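Long-range contacts in anti-sigma-E factor ChrR (Rhodobacter sphaeroides, PDB 2Z2S), which inhibits the extracytoplasmic function sigma factor sigma-E as a zinc-dependent anti-sigma factor, with a C-terminal cupin-like domain required for the response to singlet oxygen: residues I3-S8 with A165-I170; A29-L34 with L148-Q153; A92-Y97 with A117-G122; G154-E159 with C187-A192. All coordinates share one frame; numbering follows the deposited sequence.

Contact 1. Residues I3-S8 with A165-I170; sequences IRHHVS and AGDIEI. With ZN (zinc ion), chain I.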
loop_
_atom_site.group_PDB
_atom_site.type_symbol
_atom_site.label_atom_id
_atom_site.label_comp_id
_atom_site.label_asym_id
_atom_site.label_seq_id
_atom_site.Cartn_x
_atom_site.Cartn_y
_atom_site.Cartn_z
ATOM N N ILE B 3 18.265 -4.379 5.070
ATOM C CA ILE B 3 17.385 -5.204 4.260
ATOM C C ILE B 3 17.937 -5.352 2.859
ATOM O O ILE B 3 18.089 -4.372 2.140
ATOM C CB ILE B 3 15.985 -4.595 4.188
ATOM C CG1 ILE B 3 15.440 -4.397 5.602
ATOM C CG2 ILE B 3 15.071 -5.506 3.390
ATOM C CD1 ILE B 3 14.115 -3.724 5.638
ATOM N N ARG B 4 18.232 -6.584 2.468
ATOM C CA ARG B 4 18.786 -6.833 1.151
ATOM C C ARG B 4 17.810 -7.613 0.283
ATOM O O ARG B 4 18.063 -7.817 -0.902
ATOM C CB ARG B 4 20.105 -7.605 1.272
ATOM C CG ARG B 4 20.824 -7.445 2.612
ATOM C CD ARG B 4 22.185 -8.143 2.581
ATOM N NE ARG B 4 22.473 -8.924 3.791
ATOM C CZ ARG B 4 22.737 -8.406 4.990
ATOM N NH1 ARG B 4 22.754 -7.094 5.159
ATOM N NH2 ARG B 4 22.989 -9.203 6.026
ATOM N N HIS B 5 16.698 -8.047 0.868
ATOM C CA HIS B 5 15.694 -8.801 0.126
ATOM C C HIS B 5 14.340 -8.130 0.139
ATOM O O HIS B 5 13.692 -8.035 1.178
ATOM C CB HIS B 5 15.586 -10.198 0.688
ATOM C CG HIS B 5 16.831 -10.998 0.510
ATOM N ND1 HIS B 5 17.777 -11.130 1.503
ATOM C CD2 HIS B 5 17.290 -11.705 -0.549
ATOM C CE1 HIS B 5 18.762 -11.892 1.065
ATOM N NE2 HIS B 5 18.491 -12.254 -0.176
ATOM N N HIS B 6 13.902 -7.704 -1.040
ATOM C CA HIS B 6 12.658 -6.970 -1.182
ATOM C C HIS B 6 11.508 -7.650 -1.890
ATOM O O HIS B 6 11.596 -8.810 -2.287
ATOM C CB HIS B 6 12.983 -5.652 -1.860
ATOM C CG HIS B 6 14.107 -4.922 -1.195
ATOM N ND1 HIS B 6 13.967 -4.290 0.021
ATOM C CD2 HIS B 6 15.410 -4.791 -1.539
ATOM C CE1 HIS B 6 15.136 -3.802 0.401
ATOM N NE2 HIS B 6 16.026 -4.095 -0.528
ATOM N N VAL B 7 10.410 -6.920 -2.025
ATOM C CA VAL B 7 9.240 -7.453 -2.684
ATOM C C VAL B 7 9.457 -7.263 -4.171
ATOM O O VAL B 7 9.860 -6.185 -4.606
ATOM C CB VAL B 7 7.970 -6.712 -2.245
ATOM C CG1 VAL B 7 6.769 -7.289 -2.940
ATOM C CG2 VAL B 7 7.801 -6.827 -0.782
ATOM N N SER B 8 9.208 -8.317 -4.946
ATOM C CA SER B 8 9.395 -8.265 -6.395
ATOM C C SER B 8 8.549 -7.166 -7.004
ATOM O O SER B 8 7.525 -6.787 -6.450
ATOM C CB SER B 8 9.023 -9.602 -7.022
ATOM O OG SER B 8 7.655 -9.891 -6.811
ATOM N N ALA B 165 16.041 -9.796 10.006
ATOM C CA ALA B 165 14.929 -8.912 10.354
ATOM C C ALA B 165 14.489 -7.958 9.242
ATOM O O ALA B 165 15.269 -7.125 8.775
ATOM C CB ALA B 165 15.280 -8.123 11.610
ATOM N N GLY B 166 13.233 -8.083 8.821
ATOM C CA GLY B 166 12.718 -7.224 7.766
ATOM C C GLY B 166 12.879 -7.733 6.339
ATOM O O GLY B 166 12.213 -7.250 5.421
ATOM N N ASP B 167 13.762 -8.704 6.139
ATOM C CA ASP B 167 13.978 -9.260 4.810
ATOM C C ASP B 167 12.819 -10.156 4.383
ATOM O O ASP B 167 12.203 -10.846 5.198
ATOM C CB ASP B 167 15.293 -10.053 4.764
ATOM C CG ASP B 167 16.498 -9.190 4.389
ATOM O OD1 ASP B 167 16.547 -8.727 3.227
ATOM O OD2 ASP B 167 17.387 -8.983 5.253
ATOM N N ILE B 168 12.525 -10.153 3.095
ATOM C CA ILE B 168 11.437 -10.973 2.615
ATOM C C ILE B 168 11.878 -11.938 1.521
ATOM O O ILE B 168 12.610 -11.565 0.610
ATOM C CB ILE B 168 10.287 -10.096 2.108
ATOM C CG1 ILE B 168 9.090 -10.970 1.752
ATOM C CG2 ILE B 168 10.736 -9.305 0.911
ATOM C CD1 ILE B 168 7.866 -10.195 1.373
ATOM N N GLU B 169 11.425 -13.185 1.630
ATOM C CA GLU B 169 11.750 -14.239 0.669
ATOM C C GLU B 169 10.536 -14.565 -0.197
ATOM O O GLU B 169 9.416 -14.635 0.304
ATOM C CB GLU B 169 12.189 -15.492 1.409
ATOM C CG GLU B 169 12.539 -16.643 0.502
ATOM C CD GLU B 169 12.898 -17.890 1.286
ATOM O OE1 GLU B 169 13.181 -18.938 0.661
ATOM O OE2 GLU B 169 12.890 -17.823 2.536
ATOM N N ILE B 170 10.758 -14.767 -1.489
ATOM C CA ILE B 170 9.667 -15.067 -2.407
ATOM C C ILE B 170 9.871 -16.411 -3.093
ATOM O O ILE B 170 10.406 -16.474 -4.204
ATOM C CB ILE B 170 9.527 -13.991 -3.521
ATOM C CG1 ILE B 170 9.347 -12.606 -2.912
ATOM C CG2 ILE B 170 8.309 -14.287 -4.387
ATOM C CD1 ILE B 170 9.219 -11.509 -3.951
HETATM ZN ZN ZN I . 12.223 -3.798 0.862
#
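I3 sets its CG2 3.5 Å from OD1 of D167, at the start of a join between the loop before helix 9-17, part of the anti-sigma domain, and edge strand 168-171 of the cupin-like domain. R4 follows with its backbone: its N donates to D167 OD1 over 2.8 Å, meeting the syn lone pair. The same oxygen accepts the backbone N of H5, and H5 ND1 adds a weak third bond from the ring edge, with ring and carboxylate planes 71° apart. With CG of H5 beside its backbone N (chi1 -65°), the ring starts out near the N-H that shares OD1. An alanine in place of D167 would probably leave the backbone N-H groups of R4 and H5 without this shared acceptor and the H5 ring freer to turn. Past the carboxylate, H5 O accepts I168 N at 3.1 Å in a nearly straight bond (164°), the donor lying above the carbonyl plane. H6 turns away from the strand, and its ND1 binds zinc together with H31, C35 and C38. V7 CG2 meets I168 CD1 at 4.0 Å. Last comes S8, whose OG caps L11 N of helix 9-17 and whose CB lies 3.6 Å from CD1 of I170.

Contact 2. Residues A29-L34 with L148-Q153; sequences ATHLSL and LTLVLQ. With ZN (zinc ion), chain I.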
loop_
_atom_site.group_PDB
_atom_site.type_symbol
_atom_site.label_atom_id
_atom_site.label_comp_id
_atom_site.label_asym_id
_atom_site.label_seq_id
_atom_site.Cartn_x
_atom_site.Cartn_y
_atom_site.Cartn_z
ATOM N N ALA B 29 2.747 -5.406 2.773
ATOM C CA ALA B 29 2.642 -4.154 3.510
ATOM C C ALA B 29 3.435 -4.132 4.820
ATOM O O ALA B 29 3.799 -3.063 5.290
ATOM C CB ALA B 29 1.176 -3.817 3.778
ATOM N N THR B 30 3.711 -5.284 5.424
ATOM C CA THR B 30 4.475 -5.254 6.660
ATOM C C THR B 30 5.904 -4.984 6.270
ATOM O O THR B 30 6.657 -4.327 6.991
ATOM C CB THR B 30 4.403 -6.566 7.455
ATOM O OG1 THR B 30 3.053 -6.804 7.873
ATOM C CG2 THR B 30 5.257 -6.448 8.719
ATOM N N HIS B 31 6.285 -5.483 5.107
ATOM C CA HIS B 31 7.632 -5.227 4.652
ATOM C C HIS B 31 7.691 -3.733 4.383
ATOM O O HIS B 31 8.581 -3.054 4.879
ATOM C CB HIS B 31 7.939 -5.995 3.371
ATOM C CG HIS B 31 9.321 -5.761 2.860
ATOM N ND1 HIS B 31 10.447 -6.105 3.577
ATOM C CD2 HIS B 31 9.766 -5.199 1.709
ATOM C CE1 HIS B 31 11.525 -5.768 2.890
ATOM N NE2 HIS B 31 11.138 -5.217 1.753
ATOM N N LEU B 32 6.718 -3.222 3.627
ATOM C CA LEU B 32 6.682 -1.803 3.284
ATOM C C LEU B 32 6.818 -0.891 4.487
ATOM O O LEU B 32 7.415 0.183 4.392
ATOM C CB LEU B 32 5.403 -1.430 2.517
ATOM C CG LEU B 32 5.187 -1.943 1.082
ATOM C CD1 LEU B 32 4.042 -1.189 0.455
ATOM C CD2 LEU B 32 6.434 -1.767 0.241
ATOM N N SER B 33 6.286 -1.287 5.630
ATOM C CA SER B 33 6.433 -0.398 6.767
ATOM C C SER B 33 7.737 -0.629 7.516
ATOM O O SER B 33 7.986 0.023 8.524
ATOM C CB SER B 33 5.280 -0.563 7.732
ATOM O OG SER B 33 5.573 -1.656 8.557
ATOM N N LEU B 34 8.555 -1.559 7.022
ATOM C CA LEU B 34 9.846 -1.870 7.626
ATOM C C LEU B 34 10.975 -1.492 6.683
ATOM O O LEU B 34 12.100 -1.263 7.119
ATOM C CB LEU B 34 9.958 -3.365 7.943
ATOM C CG LEU B 34 9.172 -3.987 9.119
ATOM C CD1 LEU B 34 9.296 -5.497 9.091
ATOM C CD2 LEU B 34 9.691 -3.487 10.451
ATOM N N LEU B 148 5.266 -16.225 0.542
ATOM C CA LEU B 148 5.972 -15.011 0.973
ATOM C C LEU B 148 6.332 -15.118 2.443
ATOM O O LEU B 148 5.477 -15.406 3.276
ATOM C CB LEU B 148 5.104 -13.772 0.810
ATOM C CG LEU B 148 4.749 -13.305 -0.596
ATOM C CD1 LEU B 148 4.048 -11.962 -0.487
ATOM C CD2 LEU B 148 6.015 -13.185 -1.456
ATOM N N THR B 149 7.592 -14.864 2.770
ATOM C CA THR B 149 8.028 -14.949 4.158
ATOM C C THR B 149 8.741 -13.665 4.557
ATOM O O THR B 149 9.565 -13.142 3.806
ATOM C CB THR B 149 8.990 -16.152 4.360
ATOM O OG1 THR B 149 8.415 -17.326 3.772
ATOM C CG2 THR B 149 9.231 -16.420 5.843
ATOM N N LEU B 150 8.420 -13.160 5.740
ATOM C CA LEU B 150 9.043 -11.941 6.241
ATOM C C LEU B 150 9.563 -12.193 7.637
ATOM O O LEU B 150 8.797 -12.523 8.529
ATOM C CB LEU B 150 8.030 -10.792 6.267
ATOM C CG LEU B 150 8.351 -9.475 6.990
ATOM C CD1 LEU B 150 9.596 -8.792 6.435
ATOM C CD2 LEU B 150 7.152 -8.565 6.829
ATOM N N VAL B 151 10.871 -12.048 7.814
ATOM C CA VAL B 151 11.491 -12.258 9.110
ATOM C C VAL B 151 11.226 -11.043 9.988
ATOM O O VAL B 151 11.494 -9.908 9.589
ATOM C CB VAL B 151 13.005 -12.439 8.960
ATOM C CG1 VAL B 151 13.633 -12.784 10.301
ATOM C CG2 VAL B 151 13.286 -13.521 7.949
ATOM N N LEU B 152 10.705 -11.275 11.184
ATOM C CA LEU B 152 10.412 -10.180 12.097
ATOM C C LEU B 152 11.437 -10.125 13.206
ATOM O O LEU B 152 11.601 -9.096 13.859
ATOM C CB LEU B 152 9.019 -10.354 12.695
ATOM C CG LEU B 152 7.895 -10.421 11.661
ATOM C CD1 LEU B 152 6.588 -10.756 12.340
ATOM C CD2 LEU B 152 7.798 -9.093 10.933
ATOM N N GLN B 153 12.120 -11.243 13.419
ATOM C CA GLN B 153 13.149 -11.336 14.446
ATOM C C GLN B 153 14.124 -12.449 14.094
ATOM O O GLN B 153 13.751 -13.449 13.483
ATOM C CB GLN B 153 12.525 -11.615 15.817
ATOM C CG GLN B 153 13.537 -11.565 16.948
ATOM C CD GLN B 153 12.958 -11.971 18.290
ATOM O OE1 GLN B 153 12.602 -13.129 18.495
ATOM N NE2 GLN B 153 12.868 -11.019 19.210
HETATM ZN ZN ZN I . 12.223 -3.798 0.862
#
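L150 reaches from strand 147-151 of the cupin-like domain to the last turn of helix 22-32, setting CD2 against T30 and the backbone of H31, and CD1 by the H31 ring and L34. The close side belongs to CD2, which lies 3.4 Å from T30 CG2 and 3.6 Å from the backbone N of H31. CG of L150 stands anti to its backbone N (chi1 169°), which carries the branch point toward the helix, and the side chain crosses that of T30 obliquely. T30 offers its methyl here, while its OG1 is hydrogen-bonded to L26 O one turn back. The other methyl, CD1, sits near the plane of the H31 imidazole at its edge, 4.0 Å from ND1. Toward L34, which is partly exposed just past the helix end, the packing is looser: L34 CD1 is 4.2 Å from L150 CD1 and 4.3 Å from L152 CD2. Through its other nitrogen, NE2, H31 binds the zinc at 2.0 Å, and H6, C35 and C38 complete the site. With no polar bond between the segments, leucine methyls at the rim of H31 and a weak hydrogen bond from ND1 to G166 O, in the turn before strand 168-171, probably help hold this ligand's rotation.

Contact 3. Residues A92-Y97 with A117-G122; sequences APLADY and AILPTG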
loop_
_atom_site.group_PDB
_atom_site.type_symbol
_atom_site.label_atom_id
_atom_site.label_comp_id
_atom_site.label_asym_id
_atom_site.label_seq_id
_atom_site.Cartn_x
_atom_site.Cartn_y
_atom_site.Cartn_z
ATOM N N ALA B 92 3.492 -2.529 10.956
ATOM C CA ALA B 92 2.690 -1.960 9.866
ATOM C C ALA B 92 1.186 -2.161 10.066
ATOM O O ALA B 92 0.472 -1.231 10.441
ATOM C CB ALA B 92 3.169 -2.491 8.502
ATOM N N PRO B 93 0.675 -3.342 9.738
ATOM C CA PRO B 93 -0.739 -3.609 9.924
ATOM C C PRO B 93 -0.737 -4.877 10.771
ATOM O O PRO B 93 -1.591 -5.072 11.618
ATOM C CB PRO B 93 -1.228 -3.818 8.495
ATOM C CG PRO B 93 -0.110 -4.438 7.831
ATOM C CD PRO B 93 1.157 -4.107 8.580
ATOM N N LEU B 94 0.250 -5.732 10.532
ATOM C CA LEU B 94 0.424 -6.973 11.277
ATOM C C LEU B 94 -0.068 -6.820 12.718
ATOM O O LEU B 94 -0.682 -7.728 13.276
ATOM C CB LEU B 94 1.913 -7.356 11.254
ATOM C CG LEU B 94 2.437 -8.715 11.724
ATOM C CD1 LEU B 94 3.134 -8.554 13.044
ATOM C CD2 LEU B 94 1.300 -9.711 11.803
ATOM N N ALA B 95 0.186 -5.652 13.298
ATOM C CA ALA B 95 -0.215 -5.348 14.666
ATOM C C ALA B 95 -1.731 -5.464 14.867
ATOM O O ALA B 95 -2.203 -5.692 15.976
ATOM C CB ALA B 95 0.272 -3.942 15.050
ATOM N N ASP B 96 -2.495 -5.318 13.797
ATOM C CA ASP B 96 -3.934 -5.414 13.909
ATOM C C ASP B 96 -4.343 -6.872 14.015
ATOM O O ASP B 96 -5.390 -7.178 14.564
ATOM C CB ASP B 96 -4.618 -4.795 12.684
ATOM C CG ASP B 96 -4.037 -3.434 12.306
ATOM O OD1 ASP B 96 -3.561 -2.710 13.214
ATOM O OD2 ASP B 96 -4.072 -3.080 11.102
ATOM N N TYR B 97 -3.528 -7.783 13.499
ATOM C CA TYR B 97 -3.884 -9.197 13.522
ATOM C C TYR B 97 -3.291 -9.843 14.770
ATOM O O TYR B 97 -3.551 -11.053 15.035
ATOM C CB TYR B 97 -3.340 -9.876 12.264
ATOM C CG TYR B 97 -3.972 -9.309 11.014
ATOM C CD1 TYR B 97 -3.762 -7.984 10.640
ATOM C CD2 TYR B 97 -4.832 -10.077 10.235
ATOM C CE1 TYR B 97 -4.398 -7.440 9.522
ATOM C CE2 TYR B 97 -5.474 -9.539 9.116
ATOM C CZ TYR B 97 -5.251 -8.223 8.769
ATOM O OH TYR B 97 -5.883 -7.681 7.677
ATOM N N ALA B 117 0.906 -19.657 14.489
ATOM C CA ALA B 117 -0.345 -19.014 14.854
ATOM C C ALA B 117 -0.999 -18.438 13.597
ATOM O O ALA B 117 -0.575 -17.405 13.086
ATOM C CB ALA B 117 -0.084 -17.907 15.864
ATOM N N ILE B 118 -2.028 -19.115 13.094
ATOM C CA ILE B 118 -2.733 -18.659 11.903
ATOM C C ILE B 118 -3.418 -17.313 12.121
ATOM O O ILE B 118 -4.027 -17.061 13.167
ATOM C CB ILE B 118 -3.789 -19.695 11.444
ATOM C CG1 ILE B 118 -3.094 -20.843 10.706
ATOM C CG2 ILE B 118 -4.840 -19.026 10.571
ATOM C CD1 ILE B 118 -4.026 -21.761 9.945
ATOM N N LEU B 119 -3.306 -16.446 11.120
ATOM C CA LEU B 119 -3.920 -15.129 11.186
ATOM C C LEU B 119 -5.199 -15.131 10.354
ATOM O O LEU B 119 -5.234 -15.663 9.243
ATOM C CB LEU B 119 -2.943 -14.068 10.684
ATOM C CG LEU B 119 -1.625 -14.033 11.467
ATOM C CD1 LEU B 119 -0.645 -13.132 10.756
ATOM C CD2 LEU B 119 -1.858 -13.543 12.883
ATOM N N PRO B 120 -6.271 -14.535 10.894
ATOM C CA PRO B 120 -7.593 -14.434 10.263
ATOM C C PRO B 120 -7.639 -13.477 9.062
ATOM O O PRO B 120 -7.447 -12.269 9.215
ATOM C CB PRO B 120 -8.465 -13.946 11.413
ATOM C CG PRO B 120 -7.524 -12.956 12.093
ATOM C CD PRO B 120 -6.226 -13.752 12.147
ATOM N N THR B 121 -7.914 -14.006 7.878
ATOM C CA THR B 121 -7.966 -13.162 6.691
ATOM C C THR B 121 -9.012 -13.589 5.668
ATOM O O THR B 121 -9.438 -14.738 5.633
ATOM C CB THR B 121 -6.596 -13.121 5.959
ATOM O OG1 THR B 121 -6.157 -14.460 5.687
ATOM C CG2 THR B 121 -5.552 -12.390 6.795
ATOM N N GLY B 122 -9.417 -12.640 4.832
ATOM C CA GLY B 122 -10.374 -12.927 3.787
ATOM C C GLY B 122 -9.535 -13.509 2.671
ATOM O O GLY B 122 -8.367 -13.814 2.897
#
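L119 of strand 115-119 points its side chain at the weakly bonded helical turn about 94-97 and divides it between two residues of that turn. CD1 meets L94 CD2 at 4.1 Å, the two leucine side chains crossing at about a right angle. CD2 lies 3.7 Å from the backbone O of Y97 and packs on Y97 CB as well. With CG anti to its own carbonyl carbon (chi1 -58°), the branch point of L119 is placed where one methyl can reach each of these residues. Behind this pair L190 of strand 187-193 touches both L94 and L119, joining the helical turn to the sheet.

P120 comes next and works mainly through its backbone: its O lies near the plane of the Y97 ring, at the edge, 3.4 Å from CE2. The oxygen sits by the CD2-CE2 side of the ring, a contact that is probably mildly favourable. The proline ring adds only a distant touch, CG to Y97 CD2 at 4.4 Å.

T121 closes the row, its CG2 3.7 Å from Y97 CE2, with the threonine side chain crossing the tyrosine at about a right angle. At the far end of the ring Y97 OH is hydrogen-bonded to OE1 of E22, while OE2 of the same glutamate accepts the backbone N of G122. One carboxylate at the start of helix 22-32 therefore grips both segments.

An apolar side chain of a neighbouring protein chain also packs on Y97. The arrangement is plain packing within the region required for the singlet oxygen response: a helical turn of the C-terminal domain laid against a strand of its antiparallel cupin-like sheet.

Contact 4. Residues G154-E159 with C187-A192; sequences GAFRDE and CICLAA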
loop_
_atom_site.group_PDB
_atom_site.type_symbol
_atom_site.label_atom_id
_atom_site.label_comp_id
_atom_site.label_asym_id
_atom_site.label_seq_id
_atom_site.Cartn_x
_atom_site.Cartn_y
_atom_site.Cartn_z
ATOM N N GLY B 154 15.378 -12.275 14.484
ATOM C CA GLY B 154 16.375 -13.285 14.176
ATOM C C GLY B 154 16.642 -13.400 12.684
ATOM O O GLY B 154 16.702 -12.401 11.965
ATOM N N ALA B 155 16.803 -14.624 12.206
ATOM C CA ALA B 155 17.071 -14.825 10.794
ATOM C C ALA B 155 17.170 -16.303 10.483
ATOM O O ALA B 155 17.130 -17.129 11.386
ATOM C CB ALA B 155 18.360 -14.129 10.419
ATOM N N PHE B 156 17.305 -16.636 9.207
ATOM C CA PHE B 156 17.412 -18.033 8.806
ATOM C C PHE B 156 18.088 -18.197 7.461
ATOM O O PHE B 156 17.942 -17.354 6.571
ATOM C CB PHE B 156 16.033 -18.696 8.769
ATOM C CG PHE B 156 15.119 -18.180 7.687
ATOM C CD1 PHE B 156 14.176 -17.198 7.961
ATOM C CD2 PHE B 156 15.163 -18.722 6.405
ATOM C CE1 PHE B 156 13.286 -16.773 6.973
ATOM C CE2 PHE B 156 14.275 -18.301 5.407
ATOM C CZ PHE B 156 13.338 -17.329 5.691
ATOM N N ARG B 157 18.819 -19.298 7.317
ATOM C CA ARG B 157 19.542 -19.565 6.092
ATOM C C ARG B 157 18.932 -20.481 5.079
ATOM O O ARG B 157 18.644 -21.631 5.356
ATOM C CB ARG B 157 20.967 -20.080 6.379
ATOM C CG ARG B 157 22.008 -18.997 6.629
ATOM C CD ARG B 157 23.448 -19.471 6.418
ATOM N NE ARG B 157 24.389 -18.349 6.297
ATOM C CZ ARG B 157 24.685 -17.723 5.155
ATOM N NH1 ARG B 157 24.117 -18.108 4.018
ATOM N NH2 ARG B 157 25.543 -16.703 5.145
ATOM N N ASP B 158 18.688 -19.932 3.903
ATOM C CA ASP B 158 18.260 -20.732 2.785
ATOM C C ASP B 158 19.741 -20.816 2.370
ATOM O O ASP B 158 20.579 -20.152 3.002
ATOM C CB ASP B 158 17.449 -19.890 1.802
ATOM N N GLU B 159 20.117 -21.602 1.372
ATOM C CA GLU B 159 21.538 -21.618 1.025
ATOM C C GLU B 159 21.781 -20.558 -0.039
ATOM O O GLU B 159 22.827 -19.901 -0.062
ATOM C CB GLU B 159 21.958 -22.989 0.529
ATOM N N CYS B 187 13.957 -16.963 15.574
ATOM C CA CYS B 187 13.541 -16.382 14.311
ATOM C C CYS B 187 12.040 -16.455 14.102
ATOM O O CYS B 187 11.512 -17.506 13.761
ATOM C CB CYS B 187 14.247 -17.104 13.171
ATOM S SG CYS B 187 13.503 -16.850 11.571
ATOM N N ILE B 188 11.352 -15.337 14.300
ATOM C CA ILE B 188 9.907 -15.301 14.111
ATOM C C ILE B 188 9.617 -14.715 12.736
ATOM O O ILE B 188 10.160 -13.676 12.371
ATOM C CB ILE B 188 9.225 -14.426 15.168
ATOM C CG1 ILE B 188 9.743 -14.800 16.556
ATOM C CG2 ILE B 188 7.723 -14.608 15.089
ATOM C CD1 ILE B 188 9.334 -13.831 17.641
ATOM N N CYS B 189 8.755 -15.375 11.977
ATOM C CA CYS B 189 8.424 -14.905 10.645
ATOM C C CYS B 189 6.939 -14.732 10.421
ATOM O O CYS B 189 6.121 -15.173 11.224
ATOM C CB CYS B 189 8.939 -15.891 9.606
ATOM S SG CYS B 189 10.692 -16.163 9.688
ATOM N N LEU B 190 6.613 -14.075 9.312
ATOM C CA LEU B 190 5.237 -13.877 8.886
ATOM C C LEU B 190 5.188 -14.514 7.505
ATOM O O LEU B 190 5.911 -14.102 6.595
ATOM C CB LEU B 190 4.895 -12.396 8.781
ATOM C CG LEU B 190 3.475 -12.108 8.287
ATOM C CD1 LEU B 190 2.449 -12.854 9.124
ATOM C CD2 LEU B 190 3.239 -10.615 8.350
ATOM N N ALA B 191 4.362 -15.539 7.352
ATOM C CA ALA B 191 4.269 -16.204 6.071
ATOM C C ALA B 191 2.867 -16.148 5.501
ATOM O O ALA B 191 1.879 -15.981 6.220
ATOM C CB ALA B 191 4.730 -17.632 6.201
ATOM N N ALA B 192 2.797 -16.274 4.186
ATOM C CA ALA B 192 1.537 -16.238 3.494
ATOM C C ALA B 192 1.656 -17.167 2.302
ATOM O O ALA B 192 2.628 -17.085 1.544
ATOM C CB ALA B 192 1.249 -14.821 3.043
#
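Two strands from different sheets of the cupin-like fold meet here, 155-157 of the three-stranded sheet and 187-193 of the six-stranded one. The axes of 155-157 and of 187-192 are 88° apart and come within 7.1 Å, so the strands do not pair, and side chains carry most of the contact. Both cysteines of the second strand make sulfur-aromatic contacts with F156. C187 SG approaches the ring at its edge, 5.0 Å from the centroid and 76° off the normal, with CD1 its closest ring atom. C189 SG comes in obliquely and lies 3.8 Å from CE1, so neighbouring carbons of one ring side meet the two sulfurs. CG of F156 sits between its backbone N and carbonyl carbon (chi1 68°), which starts the ring off toward C189. V151 and P179 also touch this side chain, and the F163 ring meets the phenylalanine too. The side chain of H177, a ligand of the second zinc site, is about 6 Å from that of F156. At the beginning of the segment the backbones themselves draw close. G154 has positive phi, and a beta carbon there would run into C187, which suits glycine; its CA lies 4.2 Å from C187 CA. One residue on, the O of A155 approaches CB of C187 at 3.4 Å.

Overall arrangement
Contacts 1 and 2, with centres 7 Å apart, join the anti-sigma domain to the cupin-like domain and share the N-terminal zinc: each supplies one histidine ligand, and their strands 168-171 and 147-151 are neighbours in the six-stranded sheet. Strand 187-193 of contact 4 flanks 147-151 on its other side; the centre of contact 4 is 10 Å from those of contacts 1 and 2. Contact 3 lies farther off, about 19 Å from contact 1 between centres, but meets contact 4 through L190. Along the chain, contacts 2 and 3 fall within the span bridged by contact 1, whereas contacts 1 and 4 interleave. Beside the zinc required for anti-sigma function, the sigma-inhibiting region thus packs its loop and helix 22-32 against the cupin-like sheet.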